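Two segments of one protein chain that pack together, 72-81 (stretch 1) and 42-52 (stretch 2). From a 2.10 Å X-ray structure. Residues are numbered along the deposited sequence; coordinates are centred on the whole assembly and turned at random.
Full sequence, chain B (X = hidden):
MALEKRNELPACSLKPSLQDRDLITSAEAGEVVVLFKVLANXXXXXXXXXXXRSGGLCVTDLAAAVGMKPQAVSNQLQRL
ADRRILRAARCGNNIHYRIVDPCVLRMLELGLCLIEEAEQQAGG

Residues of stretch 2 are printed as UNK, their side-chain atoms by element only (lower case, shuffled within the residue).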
ATOM      1  N   ALA B  72      24.926   0.397  -1.801  1.00 43.23           N
ATOM      2  CA  ALA B  72      23.646  -0.283  -1.662  1.00 40.47           C
ATOM      3  C   ALA B  72      22.492   0.607  -2.112  1.00 38.75           C
ATOM      4  O   ALA B  72      21.561   0.138  -2.779  1.00 38.38           O
ATOM      5  CB  ALA B  72      23.450  -0.720  -0.211  1.00 39.17           C
ATOM      6  N   VAL B  73      22.520   1.892  -1.735  1.00 35.56           N
ATOM      7  CA  VAL B  73      21.469   2.817  -2.161  1.00 34.44           C
ATOM      8  C   VAL B  73      21.473   2.946  -3.677  1.00 34.60           C
ATOM      9  O   VAL B  73      20.415   2.955  -4.326  1.00 31.90           O
ATOM     10  CB  VAL B  73      21.641   4.194  -1.484  1.00 34.54           C
ATOM     11  CG1 VAL B  73      20.742   5.233  -2.148  1.00 33.82           C
ATOM     12  CG2 VAL B  73      21.332   4.118   0.002  1.00 37.83           C
ATOM     13  N   SER B  74      22.670   3.040  -4.262  1.00 34.33           N
ATOM     14  CA  SER B  74      22.776   3.188  -5.708  1.00 32.52           C
ATOM     15  C   SER B  74      22.091   2.034  -6.411  1.00 32.28           C
ATOM     16  O   SER B  74      21.290   2.232  -7.330  1.00 29.90           O
ATOM     17  CB  SER B  74      24.244   3.276  -6.133  1.00 33.83           C
ATOM     18  OG  SER B  74      24.356   3.240  -7.550  1.00 33.54           O
ATOM     19  N   ASN B  75      22.372   0.813  -5.968  1.00 33.68           N
ATOM     20  CA  ASN B  75      21.777  -0.336  -6.627  1.00 33.86           C
ATOM     21  C   ASN B  75      20.266  -0.302  -6.480  1.00 32.44           C
ATOM     22  O   ASN B  75      19.541  -0.522  -7.453  1.00 32.94           O
ATOM     23  CB  ASN B  75      22.400  -1.622  -6.080  1.00 38.21           C
ATOM     24  CG  ASN B  75      23.931  -1.676  -6.301  1.00 40.68           C
ATOM     25  OD1 ASN B  75      24.497  -0.928  -7.123  1.00 35.38           O
ATOM     26  ND2 ASN B  75      24.601  -2.561  -5.563  1.00 42.34           N
ATOM     27  N   GLN B  76      19.778   0.068  -5.289  1.00 32.63           N
ATOM     28  CA  GLN B  76      18.340   0.181  -5.055  1.00 31.02           C
ATOM     29  C   GLN B  76      17.694   1.182  -6.004  1.00 30.66           C
ATOM     30  O   GLN B  76      16.577   0.960  -6.487  1.00 31.40           O
ATOM     31  CB  GLN B  76      18.082   0.599  -3.607  1.00 35.64           C
ATOM     32  CG  GLN B  76      18.362  -0.471  -2.563  1.00 38.14           C
ATOM     33  CD  GLN B  76      17.097  -1.191  -2.123  1.00 41.37           C
ATOM     34  OE1 GLN B  76      16.187  -1.430  -2.925  1.00 44.24           O
ATOM     35  NE2 GLN B  76      17.028  -1.529  -0.835  1.00 42.42           N
ATOM     36  N   LEU B  77      18.373   2.304  -6.275  1.00 28.94           N
ATOM     37  CA  LEU B  77      17.758   3.327  -7.114  1.00 28.04           C
ATOM     38  C   LEU B  77      17.727   2.906  -8.581  1.00 26.55           C
ATOM     39  O   LEU B  77      16.715   3.109  -9.268  1.00 25.24           O
ATOM     40  CB  LEU B  77      18.482   4.660  -6.942  1.00 27.34           C
ATOM     41  CG  LEU B  77      18.325   5.327  -5.578  1.00 26.19           C
ATOM     42  CD1 LEU B  77      19.281   6.477  -5.463  1.00 25.83           C
ATOM     43  CD2 LEU B  77      16.905   5.800  -5.364  1.00 27.22           C
ATOM     44  N   GLN B  78      18.811   2.315  -9.092  1.00 27.93           N
ATOM     45  CA  GLN B  78      18.741   1.876 -10.483  1.00 31.60           C
ATOM     46  C   GLN B  78      17.661   0.808 -10.681  1.00 31.45           C
ATOM     47  O   GLN B  78      17.033   0.760 -11.744  1.00 26.51           O
ATOM     48  CB  GLN B  78      20.104   1.398 -11.002  1.00 36.62           C
ATOM     49  CG  GLN B  78      21.124   0.947  -9.971  1.00 44.21           C
ATOM     50  CD  GLN B  78      22.573   1.168 -10.440  1.00 49.12           C
ATOM     51  OE1 GLN B  78      22.812   1.465 -11.616  1.00 61.15           O
ATOM     52  NE2 GLN B  78      23.539   1.032  -9.519  1.00 44.52           N
ATOM     53  N   ARG B  79      17.371  -0.006  -9.659  1.00 31.36           N
ATOM     54  CA  ARG B  79      16.270  -0.966  -9.781  1.00 30.23           C
ATOM     55  C   ARG B  79      14.925  -0.262  -9.890  1.00 26.69           C
ATOM     56  O   ARG B  79      14.083  -0.637 -10.718  1.00 25.08           O
ATOM     57  CB  ARG B  79      16.249  -1.938  -8.597  1.00 35.62           C
ATOM     58  CG  ARG B  79      17.536  -2.675  -8.356  1.00 39.89           C
ATOM     59  CD  ARG B  79      17.843  -3.625  -9.507  1.00 43.01           C
ATOM     60  NE  ARG B  79      19.278  -3.639  -9.754  1.00 43.95           N
ATOM     61  CZ  ARG B  79      19.876  -2.896 -10.682  1.00 47.28           C
ATOM     62  NH1 ARG B  79      21.190  -2.955 -10.827  1.00 46.54           N
ATOM     63  NH2 ARG B  79      19.163  -2.104 -11.481  1.00 42.93           N
ATOM     64  N   LEU B  80      14.674   0.727  -9.015  1.00 23.56           N
ATOM     65  CA  LEU B  80      13.424   1.489  -9.104  1.00 24.24           C
ATOM     66  C   LEU B  80      13.301   2.168 -10.466  1.00 23.79           C
ATOM     67  O   LEU B  80      12.207   2.242 -11.041  1.00 22.17           O
ATOM     68  CB  LEU B  80      13.339   2.542  -7.987  1.00 24.00           C
ATOM     69  CG  LEU B  80      12.657   2.266  -6.629  1.00 25.08           C
ATOM     70  CD1 LEU B  80      11.517   1.262  -6.746  1.00 24.35           C
ATOM     71  CD2 LEU B  80      13.660   1.828  -5.570  1.00 24.18           C
ATOM     72  N   ALA B  81      14.417   2.695 -10.981  1.00 25.11           N
ATOM     73  CA  ALA B  81      14.438   3.222 -12.340  1.00 24.91           C
ATOM     74  C   ALA B  81      14.129   2.129 -13.363  1.00 23.74           C
ATOM     75  O   ALA B  81      13.323   2.344 -14.274  1.00 20.37           O
ATOM     76  CB  ALA B  81      15.798   3.872 -12.627  1.00 25.21           C
ATOM     77  N   UNK B  42      10.647  -1.807   3.848  1.00 24.40           N
ATOM     78  CA  UNK B  42      11.150  -0.781   4.756  1.00 28.90           C
ATOM     79  C   UNK B  42      12.096   0.207   4.069  1.00 25.26           C
ATOM     80  O   UNK B  42      11.841   1.411   4.020  1.00 24.06           O
ATOM     81  c   UNK B  42      11.855  -1.503   5.911  1.00 35.46           C
ATOM     82  o   UNK B  42      10.997  -1.136   8.084  1.00 55.75           O
ATOM     83  c   UNK B  42      11.798  -0.739   7.202  1.00 47.66           C
ATOM     84  o   UNK B  42      12.560   0.248   7.341  1.00 59.74           O
ATOM     85  N   UNK B  43      13.183  -0.312   3.505  1.00 25.72           N
ATOM     86  CA  UNK B  43      14.216   0.539   2.928  1.00 26.77           C
ATOM     87  C   UNK B  43      13.717   1.281   1.696  1.00 23.20           C
ATOM     88  O   UNK B  43      13.986   2.477   1.541  1.00 24.71           O
ATOM     89  o   UNK B  43      16.098  -0.663   3.815  1.00 28.33           O
ATOM     90  c   UNK B  43      15.440  -0.311   2.592  1.00 29.07           C
ATOM     91  c   UNK B  43      16.402   0.435   1.681  1.00 29.40           C
ATOM     92  N   UNK B  44      12.976   0.596   0.813  1.00 22.32           N
ATOM     93  CA  UNK B  44      12.474   1.258  -0.390  1.00 20.67           C
ATOM     94  C   UNK B  44      11.546   2.405  -0.037  1.00 18.80           C
ATOM     95  O   UNK B  44      11.545   3.443  -0.708  1.00 17.52           O
ATOM     96  c   UNK B  44      10.995  -3.398  -2.552  1.00 20.60           C
ATOM     97  n   UNK B  44       9.931  -4.122  -2.248  1.00 18.52           N
ATOM     98  c   UNK B  44      12.605  -0.718  -2.015  1.00 20.72           C
ATOM     99  n   UNK B  44      12.205  -3.940  -2.475  1.00 22.10           N
ATOM    100  c   UNK B  44      11.911  -1.232  -3.255  1.00 18.93           C
ATOM    101  c   UNK B  44      11.731   0.280  -1.294  1.00 20.16           C
ATOM    102  n   UNK B  44      10.837  -2.128  -2.911  1.00 19.43           N
ATOM    103  N   UNK B  45      10.730   2.221   0.999  1.00 19.86           N
ATOM    104  CA  UNK B  45       9.741   3.225   1.358  1.00 20.75           C
ATOM    105  C   UNK B  45      10.417   4.464   1.925  1.00 19.86           C
ATOM    106  O   UNK B  45      10.020   5.592   1.623  1.00 19.55           O
ATOM    107  c   UNK B  45       7.516   3.477   2.696  1.00 24.09           C
ATOM    108  c   UNK B  45       6.618   3.611   1.472  1.00 27.21           C
ATOM    109  c   UNK B  45       6.701   2.921   3.879  1.00 25.46           C
ATOM    110  c   UNK B  45       8.748   2.629   2.364  1.00 21.79           C
ATOM    111  N   UNK B  46      11.437   4.269   2.759  1.00 21.75           N
ATOM    112  CA  UNK B  46      12.196   5.399   3.287  1.00 21.93           C
ATOM    113  C   UNK B  46      12.942   6.120   2.176  1.00 19.48           C
ATOM    114  O   UNK B  46      13.001   7.353   2.168  1.00 19.44           O
ATOM    115  c   UNK B  46      13.173   4.918   4.362  1.00 22.93           C
ATOM    116  c   UNK B  46      15.283   5.623   7.511  1.00 28.03           C
ATOM    117  n   UNK B  46      14.006   5.364   7.244  1.00 26.81           N
ATOM    118  n   UNK B  46      16.206   4.710   7.239  1.00 27.51           N
ATOM    119  c   UNK B  46      13.537   4.103   6.678  1.00 26.32           C
ATOM    120  n   UNK B  46      15.641   6.791   8.039  1.00 26.02           N
ATOM    121  c   UNK B  46      12.504   4.329   5.596  1.00 24.21           C
ATOM    122  N   UNK B  47      13.506   5.366   1.223  1.00 20.65           N
ATOM    123  CA  UNK B  47      14.174   5.988   0.080  1.00 20.27           C
ATOM    124  C   UNK B  47      13.193   6.823  -0.719  1.00 18.47           C
ATOM    125  O   UNK B  47      13.519   7.939  -1.158  1.00 17.41           O
ATOM    126  c   UNK B  47      16.126   4.281  -0.419  1.00 25.45           C
ATOM    127  c   UNK B  47      16.487   3.120  -1.355  1.00 24.45           C
ATOM    128  c   UNK B  47      14.795   4.908  -0.820  1.00 23.22           C
ATOM    129  c   UNK B  47      17.202   5.354  -0.480  1.00 27.46           C
ATOM    130  N   UNK B  48      11.977   6.294  -0.905  1.00 17.49           N
ATOM    131  CA  UNK B  48      10.953   6.975  -1.695  1.00 17.62           C
ATOM    132  C   UNK B  48      10.476   8.240  -0.998  1.00 17.39           C
ATOM    133  O   UNK B  48      10.210   9.257  -1.648  1.00 17.61           O
ATOM    134  c   UNK B  48       9.774   6.038  -1.933  1.00 18.53           C
ATOM    135  c   UNK B  48      10.843   5.243  -4.059  1.00 21.52           C
ATOM    136  c   UNK B  48       8.987   3.919  -3.044  1.00 20.19           C
ATOM    137  c   UNK B  48       9.575   5.319  -3.268  1.00 20.96           C
ATOM    138  N   UNK B  49      10.342   8.186   0.324  1.00 16.66           N
ATOM    139  CA  UNK B  49       9.968   9.384   1.057  1.00 16.16           C
ATOM    140  C   UNK B  49      11.070  10.444   0.989  1.00 16.27           C
ATOM    141  O   UNK B  49      10.786  11.620   0.750  1.00 13.78           O
ATOM    142  n   UNK B  49       9.265  10.354   4.641  1.00 15.61           N
ATOM    143  c   UNK B  49       9.114  10.215   3.278  1.00 14.92           C
ATOM    144  c   UNK B  49       9.645   9.041   2.511  1.00 15.74           C
ATOM    145  n   UNK B  49       8.167  12.070   3.972  1.00 13.34           N
ATOM    146  c   UNK B  49       8.417  11.298   2.863  1.00 14.31           C
ATOM    147  c   UNK B  49       8.690  11.479   5.031  1.00 13.94           C
ATOM    148  N   UNK B  50      12.325  10.047   1.228  1.00 17.76           N
ATOM    149  CA  UNK B  50      13.440  10.993   1.146  1.00 18.96           C
ATOM    150  C   UNK B  50      13.522  11.645  -0.233  1.00 22.08           C
ATOM    151  O   UNK B  50      13.837  12.834  -0.343  1.00 20.97           O
ATOM    152  c   UNK B  50      14.755  10.286   1.478  1.00 18.95           C
ATOM    153  N   UNK B  51      13.220  10.887  -1.297  1.00 23.68           N
ATOM    154  CA  UNK B  51      13.156  11.461  -2.640  1.00 21.90           C
ATOM    155  C   UNK B  51      11.963  12.390  -2.799  1.00 20.34           C
ATOM    156  O   UNK B  51      12.058  13.426  -3.466  1.00 20.26           O
ATOM    157  c   UNK B  51      13.073  10.356  -3.679  1.00 22.79           C
ATOM    158  c   UNK B  51      14.324   9.522  -3.849  1.00 24.62           C
ATOM    159  c   UNK B  51      13.977   8.275  -4.645  1.00 26.12           C
ATOM    160  c   UNK B  51      15.382  10.361  -4.566  1.00 25.37           C
ATOM    161  N   UNK B  52      10.819  12.022  -2.217  1.00 21.03           N
ATOM    162  CA  UNK B  52       9.619  12.841  -2.345  1.00 22.21           C
ATOM    163  C   UNK B  52       9.760  14.157  -1.591  1.00 25.89           C
ATOM    164  O   UNK B  52       9.241  15.184  -2.042  1.00 25.80           O
ATOM    165  c   UNK B  52       8.393  12.069  -1.837  1.00 22.02           C
TER
HETATM  166  O   HOH W   1      14.881  -3.417  -2.206  1.00 32.11           O

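Position 42 opens the second helix with two side-chain carbons, the outer one carrying two oxygens. This carboxylate is out of reach of the first helix; the residue is Asp42. Position 43 has one carbon bearing an oxygen and a second carbon, a fork at CB made of unlike atoms, and its CB points toward stretch 1. The terminal carbon lies 3.3 Å from NE2 of Gln76, and the hydroxyl branch identifies Thr43, whose methyl CG2 makes that contact.

At position 44 three carbons lead to a nitrogen and then to a carbon holding two more nitrogens, a guanidinium. The second carbon of the chain sits 3.8 Å from Gln76 OE1 and the third 4.2 Å from Leu80 CD2. This is Arg44, with chi1 m and chi2 t; its aliphatic stem lies along stretch 1, while NH1 donates to water 1 at 2.7 Å. The same water donates to Gln76 OE1 at 2.5 Å, so it bridges two side chains that make no direct hydrogen bond.

Position 45 has four carbons forked at the second and stays out of reach of stretch 1; it is Leu45. Position 46 repeats the guanidinium pattern, again without reaching stretch 1, and is Arg46.

Four carbons forked at the second return at position 47, now with CB pointing toward stretch 1. One terminal carbon is 3.9 Å from Val73 CG1 and the other 3.7 Å from Gln76 CB. This is Leu47, with CD2 against the valine and CD1 against the glutamine; at 75 Å² it has the largest covered area of any residue in the contact. Position 48 has the same four-carbon fork, but its CB points sideways and the end of the chain comes nearer. It is Leu48, whose CD1 lies 4.3 Å from Leu80 CG.

At position 49 one carbon carries a five-membered ring of three carbons and two nitrogens, the imidazole of His49, far from stretch 1. A single carbon at position 50 gives Ala50. Position 51 has four carbons forked at the second, its CB points toward stretch 1, and one terminal carbon lies 3.9 Å from Leu77 CD2; this is Leu51, and the atom is CD1. Position 52, again one carbon, is Ala52, out of reach.

The helices cross at 81°, their axes 11.2 Å apart at closest approach, which leaves room for side chains between them. Val73, Leu77 and Leu80 meet the three contacting leucines in buried apolar packing, whereas Gln76 meets Thr43 and Arg44 in a more open, polar part. No hydrogen bond joins the helices directly; apolar packing and one bridging water connect them.

Stretch 2 (42-52) DTRLRLLHALA
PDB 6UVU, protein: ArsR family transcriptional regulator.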